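PDB 4FO0: actin-related protein 8, which binds ATP with low basal ATPase activity, does not polymerize, and is a proposed core component of the INO80 chromatin-remodelling complex in transcription, replication and probably DNA repair. Local coordinates for residues 280-284 / 312-316; 286-290 / 353-357; 307-311 / 334-339. All blocks are in the same frame, centred on the assembly; numbering follows the deposited sequence. Where two conformers were deposited one is given.

Contact 1 borders the nucleotide in this actin-family fold; contacts 2 and 3 lie farther out. Helix 280-293 supplies contacts 1 and 2, whose centres lie about 9 Å apart, and helix 306-319 supplies contacts 1 and 3, with centres about 12 Å apart; the centres of contacts 2 and 3 are about 18 Å apart, without touching. In chain order the segments run 280-284, 286-290, 307-311, 312-316, 334-339 and 353-357, so contact 1 interlocks with each of the others. Val-283 CG1 lies 3.8 Å from Ala-357 O, and Phe-334 CB 3.7 Å from Leu-315 CD2; direct packing thus joins the ribose site to helix 353-359 and to the antiparallel sheet containing strand 330-336.

Contact 1. Residues 280-284 / 312-316; sequences GSDVS and LQHLK. With ATP (adenosine-5'-triphosphate), chain C.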
loop_
_atom_site.group_PDB
_atom_site.type_symbol
_atom_site.label_atom_id
_atom_site.label_comp_id
_atom_site.label_asym_id
_atom_site.label_seq_id
_atom_site.Cartn_x
_atom_site.Cartn_y
_atom_site.Cartn_z
ATOM N N GLY A 280 4.236 -4.092 1.388
ATOM C CA GLY A 280 3.894 -5.411 0.881
ATOM C C GLY A 280 4.764 -5.931 -0.253
ATOM O O GLY A 280 5.027 -7.128 -0.343
ATOM N N SER A 281 5.210 -5.038 -1.122
ATOM C CA SER A 281 5.899 -5.453 -2.330
ATOM C C SER A 281 7.259 -6.021 -1.964
ATOM O O SER A 281 7.670 -7.049 -2.502
ATOM C CB SER A 281 6.039 -4.290 -3.328
ATOM O OG SER A 281 6.880 -3.266 -2.807
ATOM N N ASP A 282 7.946 -5.351 -1.043
ATOM C CA ASP A 282 9.217 -5.851 -0.509
ATOM C C ASP A 282 9.098 -7.240 0.097
ATOM O O ASP A 282 9.952 -8.096 -0.123
ATOM C CB ASP A 282 9.775 -4.880 0.514
ATOM C CG ASP A 282 9.902 -3.481 -0.043
ATOM O OD1 ASP A 282 10.885 -3.239 -0.782
ATOM O OD2 ASP A 282 9.018 -2.637 0.249
ATOM N N VAL A 283 8.029 -7.474 0.844
ATOM C CA VAL A 283 7.726 -8.820 1.306
ATOM C C VAL A 283 7.537 -9.804 0.152
ATOM O O VAL A 283 7.984 -10.943 0.215
ATOM C CB VAL A 283 6.456 -8.831 2.127
ATOM C CG1 VAL A 283 6.139 -10.265 2.574
ATOM C CG2 VAL A 283 6.609 -7.909 3.299
ATOM N N SER A 284 6.840 -9.369 -0.887
ATOM C CA SER A 284 6.598 -10.229 -2.028
ATOM C C SER A 284 7.922 -10.642 -2.669
ATOM O O SER A 284 8.086 -11.776 -3.074
ATOM C CB SER A 284 5.702 -9.536 -3.061
ATOM O OG SER A 284 4.361 -9.490 -2.604
ATOM N N LEU A 312 3.568 -13.354 -7.830
ATOM C CA LEU A 312 4.290 -13.265 -6.568
ATOM C C LEU A 312 3.441 -12.594 -5.491
ATOM O O LEU A 312 3.310 -13.132 -4.386
ATOM C CB LEU A 312 5.634 -12.562 -6.762
ATOM C CG LEU A 312 6.533 -13.322 -7.758
ATOM C CD1 LEU A 312 7.859 -12.607 -8.040
ATOM C CD2 LEU A 312 6.770 -14.760 -7.290
ATOM N N GLN A 313 2.829 -11.451 -5.809
ATOM C CA GLN A 313 1.926 -10.835 -4.843
ATOM C C GLN A 313 0.909 -11.863 -4.396
ATOM O O GLN A 313 0.626 -11.996 -3.203
ATOM C CB GLN A 313 1.200 -9.615 -5.409
ATOM C CG GLN A 313 2.094 -8.462 -5.733
ATOM C CD GLN A 313 1.978 -7.333 -4.736
ATOM O OE1 GLN A 313 2.872 -7.125 -3.902
ATOM N NE2 GLN A 313 0.882 -6.576 -4.826
ATOM N N HIS A 314 0.369 -12.607 -5.357
ATOM C CA HIS A 314 -0.725 -13.511 -5.048
ATOM C C HIS A 314 -0.261 -14.646 -4.146
ATOM O O HIS A 314 -0.929 -14.986 -3.170
ATOM C CB HIS A 314 -1.361 -14.065 -6.320
ATOM C CG HIS A 314 -2.341 -15.164 -6.058
ATOM N ND1 HIS A 314 -3.544 -14.950 -5.418
ATOM C CD2 HIS A 314 -2.280 -16.492 -6.319
ATOM C CE1 HIS A 314 -4.188 -16.100 -5.306
ATOM N NE2 HIS A 314 -3.441 -17.051 -5.837
ATOM N N LEU A 315 0.896 -15.214 -4.481
ATOM C CA LEU A 315 1.489 -16.282 -3.692
ATOM C C LEU A 315 1.738 -15.850 -2.253
ATOM O O LEU A 315 1.370 -16.553 -1.311
ATOM C CB LEU A 315 2.785 -16.773 -4.344
ATOM C CG LEU A 315 2.536 -17.524 -5.664
ATOM C CD1 LEU A 315 3.799 -18.154 -6.202
ATOM C CD2 LEU A 315 1.450 -18.574 -5.495
ATOM N N LYS A 316 2.356 -14.687 -2.079
ATOM C CA LYS A 316 2.510 -14.132 -0.749
ATOM C C LYS A 316 1.171 -14.076 -0.003
ATOM O O LYS A 316 1.090 -14.444 1.169
ATOM C CB LYS A 316 3.099 -12.726 -0.801
ATOM C CG LYS A 316 2.988 -12.008 0.538
ATOM C CD LYS A 316 3.284 -10.533 0.441
ATOM C CE LYS A 316 2.220 -9.805 -0.346
ATOM N NZ LYS A 316 2.498 -8.346 -0.361
HETATM P PG ATP C . 1.088 2.531 -0.624
HETATM O O1G ATP C . 0.173 2.770 0.546
HETATM O O2G ATP C . 1.192 3.673 -1.605
HETATM O O3G ATP C . 2.430 1.916 -0.286
HETATM P PB ATP C . -1.227 1.111 -1.657
HETATM O O1B ATP C . -1.363 0.771 -3.117
HETATM O O2B ATP C . -2.122 2.118 -0.949
HETATM O O3B ATP C . 0.345 1.383 -1.457
HETATM P PA ATP C . -2.552 -1.042 -0.334
HETATM O O1A ATP C . -3.440 -1.272 -1.529
HETATM O O2A ATP C . -3.080 -0.447 0.947
HETATM O O3A ATP C . -1.247 -0.269 -0.838
HETATM O "O5'" ATP C . -1.890 -2.449 0.025
HETATM C "C5'" ATP C . -1.303 -3.183 -1.038
HETATM C "C4'" ATP C . -0.508 -4.320 -0.445
HETATM O "O4'" ATP C . -1.401 -5.111 0.325
HETATM C "C3'" ATP C . 0.090 -5.237 -1.499
HETATM O "O3'" ATP C . 1.474 -5.461 -1.212
HETATM C "C2'" ATP C . -0.689 -6.521 -1.353
HETATM O "O2'" ATP C . 0.082 -7.675 -1.653
HETATM C "C1'" ATP C . -1.038 -6.469 0.113
HETATM N N9 ATP C . -2.108 -7.426 0.432
HETATM C C8 ATP C . -3.371 -7.382 -0.015
HETATM N N7 ATP C . -4.084 -8.427 0.468
HETATM C C5 ATP C . -3.264 -9.152 1.239
HETATM C C6 ATP C . -3.381 -10.384 2.034
HETATM N N6 ATP C . -4.568 -11.038 2.091
HETATM N N1 ATP C . -2.271 -10.814 2.691
HETATM C C2 ATP C . -1.094 -10.161 2.630
HETATM N N3 ATP C . -0.920 -9.032 1.911
HETATM C C4 ATP C . -1.952 -8.491 1.211
#
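Lys-316 places one ammonium group between a helix N-terminus and the ATP ribose. Its NZ donates to Gly-280 O and to ATP O2', both at 2.8 Å, with weak hydrogen bonds to ATP O3' at 3.2 Å and Ser-284 OG at 3.1 Å. The mostly extended side chain bends only at chi3 (p), and its CD passes 3.6 Å from Val-283 CG1. Gly-280 CA lies 3.2 Å from ATP O3'; an ideal CB would fall 1.9 Å from that oxygen, so the lack of a side chain admits the sugar. Gly-280, Ser-281, Gln-313 and Lys-316 form the ribose side of the ATP pocket. Ser-284, the residue most covered here, points toward the second helix, its CA 5.5 Å from Gln-313 CA. Ser-281 OG donates to the backbone oxygen of Asp-255, an ATP-binding residue. Segments 280-284 of helix 280-293 and 312-316 of helix 306-319 cross at 90°, axes 9.3 Å apart, and backbone hydrogen bonds hold the former to the loop after strand 247-253.

Contact 2. Residues 286-290 / 353-357; sequences CFYWL and EKLQA
Leu-290, Phe-287 and Ala-357 carry most of this helix-helix interface, which buries 304 Å² in all. Both segments are helical, phi/psi mostly near -60/-45, with Leu-355 at -105/-37; their axes approach to 9.1 Å with N-to-C directions 146° apart. The register sets Phe-287 CA 5.1 Å from Ala-357 CA, consistent with the small alanine, and Leu-290 CA 5.8 Å from Glu-353 CA. Leu-290, in the m,t rotamer, puts CD1 3.8 Å from Ala-357 CB and 3.9 Å from Gln-356 CB, while its CB meets Glu-353 CB at 3.8 Å. Phe-287 takes chi1 t and chi2 49°: its CB sits 3.8 Å from Ala-357 CB, and the ring extends alongside the first turn of 353-357, with CD1 3.6 Å from Glu-353 O at the ring edge and CE1 3.9 Å from Lys-354 CA. No hydrogen bond crosses; Glu-353 turns to Gly-351, Lys-354 to His-332 and Gln-356 to Asp-83. The contact packs helix 280-293 against helix 353-359, which follows strand 343-350, in an actin-family fold.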
loop_
_atom_site.group_PDB
_atom_site.type_symbol
_atom_site.label_atom_id
_atom_site.label_comp_id
_atom_site.label_asym_id
_atom_site.label_seq_id
_atom_site.Cartn_x
_atom_site.Cartn_y
_atom_site.Cartn_z
ATOM N N CYS A 286 10.924 -10.636 -1.271
ATOM C CA CYS A 286 11.626 -11.448 -0.294
ATOM C C CYS A 286 11.131 -12.902 -0.318
ATOM O O CYS A 286 11.929 -13.849 -0.423
ATOM C CB CYS A 286 11.450 -10.827 1.090
ATOM S SG CYS A 286 12.230 -11.705 2.445
ATOM N N PHE A 287 9.815 -13.064 -0.227
ATOM C CA PHE A 287 9.188 -14.374 -0.333
ATOM C C PHE A 287 9.601 -15.113 -1.610
ATOM O O PHE A 287 9.865 -16.308 -1.597
ATOM C CB PHE A 287 7.670 -14.245 -0.278
ATOM C CG PHE A 287 6.967 -15.558 -0.108
ATOM C CD1 PHE A 287 7.377 -16.458 0.873
ATOM C CD2 PHE A 287 5.894 -15.895 -0.914
ATOM C CE1 PHE A 287 6.737 -17.676 1.039
ATOM C CE2 PHE A 287 5.239 -17.111 -0.751
ATOM C CZ PHE A 287 5.662 -18.004 0.229
ATOM N N TYR A 288 9.654 -14.395 -2.717
ATOM C CA TYR A 288 10.149 -14.978 -3.941
ATOM C C TYR A 288 11.566 -15.518 -3.773
ATOM O O TYR A 288 11.870 -16.647 -4.148
ATOM C CB TYR A 288 10.108 -13.949 -5.078
ATOM C CG TYR A 288 10.723 -14.458 -6.361
ATOM C CD1 TYR A 288 10.287 -15.649 -6.945
ATOM C CD2 TYR A 288 11.738 -13.750 -6.993
ATOM C CE1 TYR A 288 10.857 -16.127 -8.124
ATOM C CE2 TYR A 288 12.304 -14.208 -8.169
ATOM C CZ TYR A 288 11.861 -15.395 -8.731
ATOM O OH TYR A 288 12.434 -15.830 -9.898
ATOM N N TRP A 289 12.439 -14.694 -3.221
ATOM C CA TRP A 289 13.850 -15.068 -3.047
ATOM C C TRP A 289 13.989 -16.279 -2.138
ATOM O O TRP A 289 14.778 -17.198 -2.408
ATOM C CB TRP A 289 14.642 -13.892 -2.486
ATOM C CG TRP A 289 15.988 -14.215 -1.869
ATOM C CD1 TRP A 289 17.124 -14.620 -2.520
ATOM C CD2 TRP A 289 16.341 -14.122 -0.484
ATOM N NE1 TRP A 289 18.152 -14.798 -1.621
ATOM C CE2 TRP A 289 17.691 -14.497 -0.362
ATOM C CE3 TRP A 289 15.634 -13.760 0.671
ATOM C CZ2 TRP A 289 18.354 -14.525 0.869
ATOM C CZ3 TRP A 289 16.295 -13.787 1.889
ATOM C CH2 TRP A 289 17.641 -14.166 1.978
ATOM N N LEU A 290 13.195 -16.309 -1.074
ATOM C CA LEU A 290 13.208 -17.462 -0.184
ATOM C C LEU A 290 12.732 -18.705 -0.931
ATOM O O LEU A 290 13.368 -19.761 -0.854
ATOM C CB LEU A 290 12.358 -17.200 1.058
ATOM C CG LEU A 290 12.844 -16.042 1.930
ATOM C CD1 LEU A 290 11.815 -15.638 3.004
ATOM C CD2 LEU A 290 14.158 -16.409 2.556
ATOM N N GLU A 353 9.919 -20.235 5.105
ATOM C CA GLU A 353 9.760 -19.122 4.189
ATOM C C GLU A 353 8.378 -18.425 4.338
ATOM O O GLU A 353 8.276 -17.204 4.255
ATOM C CB GLU A 353 10.000 -19.609 2.767
ATOM C CG GLU A 353 9.709 -21.088 2.592
ATOM C CD GLU A 353 10.892 -21.991 2.906
ATOM O OE1 GLU A 353 10.661 -23.080 3.466
ATOM O OE2 GLU A 353 12.046 -21.634 2.570
ATOM N N LYS A 354 7.327 -19.193 4.591
ATOM C CA LYS A 354 5.994 -18.604 4.734
ATOM C C LYS A 354 5.890 -17.650 5.905
ATOM O O LYS A 354 5.024 -16.778 5.909
ATOM C CB LYS A 354 4.915 -19.682 4.868
ATOM C CG LYS A 354 4.720 -20.532 3.626
ATOM C CD LYS A 354 3.650 -21.569 3.855
ATOM C CE LYS A 354 4.124 -22.645 4.803
ATOM N NZ LYS A 354 2.980 -23.521 5.132
ATOM N N LEU A 355 6.758 -17.834 6.901
ATOM C CA LEU A 355 6.771 -16.992 8.100
ATOM C C LEU A 355 7.935 -16.000 8.106
ATOM O O LEU A 355 7.793 -14.878 8.543
ATOM C CB LEU A 355 6.823 -17.852 9.358
ATOM C CG LEU A 355 7.009 -17.135 10.699
ATOM C CD1 LEU A 355 5.780 -16.302 11.083
ATOM C CD2 LEU A 355 7.280 -18.175 11.751
ATOM N N GLN A 356 9.084 -16.425 7.601
ATOM C CA GLN A 356 10.232 -15.546 7.486
ATOM C C GLN A 356 9.926 -14.261 6.719
ATOM O O GLN A 356 10.236 -13.164 7.185
ATOM C CB GLN A 356 11.389 -16.280 6.818
ATOM C CG GLN A 356 11.937 -17.431 7.640
ATOM C CD GLN A 356 12.900 -18.278 6.842
ATOM O OE1 GLN A 356 12.556 -18.785 5.777
ATOM N NE2 GLN A 356 14.119 -18.407 7.330
ATOM N N ALA A 357 9.321 -14.399 5.543
ATOM C CA ALA A 357 9.138 -13.266 4.645
ATOM C C ALA A 357 8.331 -12.106 5.257
ATOM O O ALA A 357 8.756 -10.958 5.204
ATOM C CB ALA A 357 8.514 -13.732 3.350
#

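Contact 3. Residues 307-311 / 334-339; sequences MDCLL and FQIRHP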
loop_
_atom_site.group_PDB
_atom_site.type_symbol
_atom_site.label_atom_id
_atom_site.label_comp_id
_atom_site.label_asym_id
_atom_site.label_seq_id
_atom_site.Cartn_x
_atom_site.Cartn_y
_atom_site.Cartn_z
ATOM N N MET A 307 3.188 -9.857 -15.130
ATOM C CA MET A 307 2.366 -11.038 -14.868
ATOM C C MET A 307 2.938 -11.853 -13.705
ATOM O O MET A 307 2.201 -12.292 -12.823
ATOM C CB MET A 307 2.225 -11.910 -16.131
ATOM C CG MET A 307 1.368 -11.303 -17.248
ATOM S SD MET A 307 -0.351 -11.093 -16.738
ATOM C CE MET A 307 -0.378 -9.331 -16.411
ATOM N N ASP A 308 4.256 -12.053 -13.728
ATOM C CA ASP A 308 4.980 -12.723 -12.663
ATOM C C ASP A 308 4.798 -11.995 -11.339
ATOM O O ASP A 308 4.566 -12.612 -10.292
ATOM C CB ASP A 308 6.467 -12.785 -13.003
ATOM C CG ASP A 308 6.758 -13.714 -14.170
ATOM O OD1 ASP A 308 5.856 -14.493 -14.542
ATOM O OD2 ASP A 308 7.887 -13.674 -14.709
ATOM N N CYS A 309 4.911 -10.676 -11.393
ATOM C CA CYS A 309 4.743 -9.864 -10.210
ATOM C C CYS A 309 3.371 -10.012 -9.595
ATOM O O CYS A 309 3.246 -10.092 -8.374
ATOM C CB CYS A 309 5.055 -8.412 -10.516
ATOM S SG CYS A 309 6.812 -8.194 -10.653
ATOM N N LEU A 310 2.341 -10.056 -10.428
ATOM C CA LEU A 310 0.994 -10.310 -9.915
ATOM C C LEU A 310 0.948 -11.683 -9.246
ATOM O O LEU A 310 0.307 -11.863 -8.209
ATOM C CB LEU A 310 -0.058 -10.210 -11.032
ATOM C CG LEU A 310 -0.240 -8.820 -11.638
ATOM C CD1 LEU A 310 -1.162 -8.889 -12.824
ATOM C CD2 LEU A 310 -0.801 -7.859 -10.605
ATOM N N LEU A 311 1.647 -12.642 -9.846
ATOM C CA LEU A 311 1.741 -13.991 -9.301
ATOM C C LEU A 311 2.409 -14.002 -7.927
ATOM O O LEU A 311 1.885 -14.583 -6.973
ATOM C CB LEU A 311 2.529 -14.879 -10.252
ATOM C CG LEU A 311 2.713 -16.314 -9.762
ATOM C CD1 LEU A 311 1.373 -17.024 -9.679
ATOM C CD2 LEU A 311 3.672 -17.056 -10.668
ATOM N N PHE A 334 -0.397 -24.219 -6.453
ATOM C CA PHE A 334 -0.853 -22.946 -6.975
ATOM C C PHE A 334 -1.028 -23.024 -8.479
ATOM O O PHE A 334 -0.447 -23.895 -9.138
ATOM C CB PHE A 334 0.121 -21.824 -6.588
ATOM C CG PHE A 334 1.486 -21.931 -7.229
ATOM C CD1 PHE A 334 2.483 -22.701 -6.655
ATOM C CD2 PHE A 334 1.781 -21.227 -8.389
ATOM C CE1 PHE A 334 3.754 -22.790 -7.240
ATOM C CE2 PHE A 334 3.049 -21.305 -8.979
ATOM C CZ PHE A 334 4.039 -22.080 -8.399
ATOM N N GLN A 335 -1.829 -22.109 -9.013
ATOM C CA GLN A 335 -2.074 -22.032 -10.453
ATOM C C GLN A 335 -1.286 -20.924 -11.141
ATOM O O GLN A 335 -0.927 -19.923 -10.527
ATOM C CB GLN A 335 -3.557 -21.790 -10.714
ATOM C CG GLN A 335 -4.465 -22.899 -10.233
ATOM C CD GLN A 335 -5.892 -22.714 -10.712
ATOM O OE1 GLN A 335 -6.182 -21.824 -11.515
ATOM N NE2 GLN A 335 -6.793 -23.555 -10.223
ATOM N N ILE A 336 -1.021 -21.098 -12.426
ATOM C CA ILE A 336 -0.644 -19.963 -13.248
ATOM C C ILE A 336 -1.563 -19.931 -14.462
ATOM O O ILE A 336 -1.701 -20.917 -15.161
ATOM C CB ILE A 336 0.806 -20.014 -13.718
ATOM C CG1 ILE A 336 1.759 -20.255 -12.538
ATOM C CG2 ILE A 336 1.144 -18.709 -14.428
ATOM C CD1 ILE A 336 3.253 -20.169 -12.922
ATOM N N ARG A 337 -2.210 -18.796 -14.684
ATOM C CA ARG A 337 -3.072 -18.606 -15.839
ATOM C C ARG A 337 -2.657 -17.340 -16.578
ATOM O O ARG A 337 -3.403 -16.363 -16.640
ATOM C CB ARG A 337 -4.531 -18.511 -15.401
ATOM C CG ARG A 337 -5.016 -19.748 -14.674
ATOM C CD ARG A 337 -6.509 -19.678 -14.395
ATOM N NE ARG A 337 -7.078 -20.995 -14.121
ATOM C CZ ARG A 337 -7.652 -21.770 -15.041
ATOM N NH1 ARG A 337 -7.737 -21.357 -16.296
ATOM N NH2 ARG A 337 -8.145 -22.958 -14.709
ATOM N N HIS A 338 -1.460 -17.360 -17.146
ATOM C CA HIS A 338 -0.987 -16.212 -17.893
ATOM C C HIS A 338 -1.438 -16.240 -19.331
ATOM O O HIS A 338 -1.677 -17.302 -19.898
ATOM C CB HIS A 338 0.526 -16.134 -17.824
ATOM C CG HIS A 338 1.028 -15.774 -16.464
ATOM N ND1 HIS A 338 2.367 -15.772 -16.137
ATOM C CD2 HIS A 338 0.361 -15.400 -15.346
ATOM C CE1 HIS A 338 2.502 -15.416 -14.872
ATOM N NE2 HIS A 338 1.301 -15.191 -14.367
ATOM N N PRO A 339 -1.553 -15.063 -19.937
ATOM C CA PRO A 339 -1.830 -15.071 -21.375
ATOM C C PRO A 339 -0.692 -15.794 -22.115
ATOM O O PRO A 339 0.437 -15.812 -21.619
ATOM C CB PRO A 339 -1.868 -13.577 -21.736
ATOM C CG PRO A 339 -2.029 -12.851 -20.416
ATOM C CD PRO A 339 -1.322 -13.709 -19.410
#
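His-338 and Leu-311 are the most covered residues between 307-311 and 334-339, 73 Å² each, followed by Met-307. His-338 adopts chi1 m, laying one ring face under Met-307 CB: that carbon is 3.7 Å from the ring centroid and 9° off the normal, a CH-pi contact. Met-307, m at chi1 and chi2, leads its end away, yet SD lies 3.9 Å from Pro-339 CD and obliquely 5.0 Å from the imidazole centroid. Leu-311 is t,p; CD1 reaches Gln-335 O at 3.8 Å and Phe-334 CD2 at 4.4 Å, whereas CD2 meets Ile-336 CD1 at 3.9 Å. At the imidazole edge, Asp-308 OD1 approaches His-338 CE1 to 3.5 Å, but the carboxylate is hydrogen-bonded to Gln-302 and Tyr-298. Strand 330-336 is outermost in a three-stranded antiparallel sheet, paired with 343-350; the axes of segments 307-311 and 334-336 lie 164° apart. With no clear hydrogen bond across, cohesion rests mainly on apolar, CH-pi and sulfur-aromatic contacts, so side-chain shape rather than paired charge sets the fit.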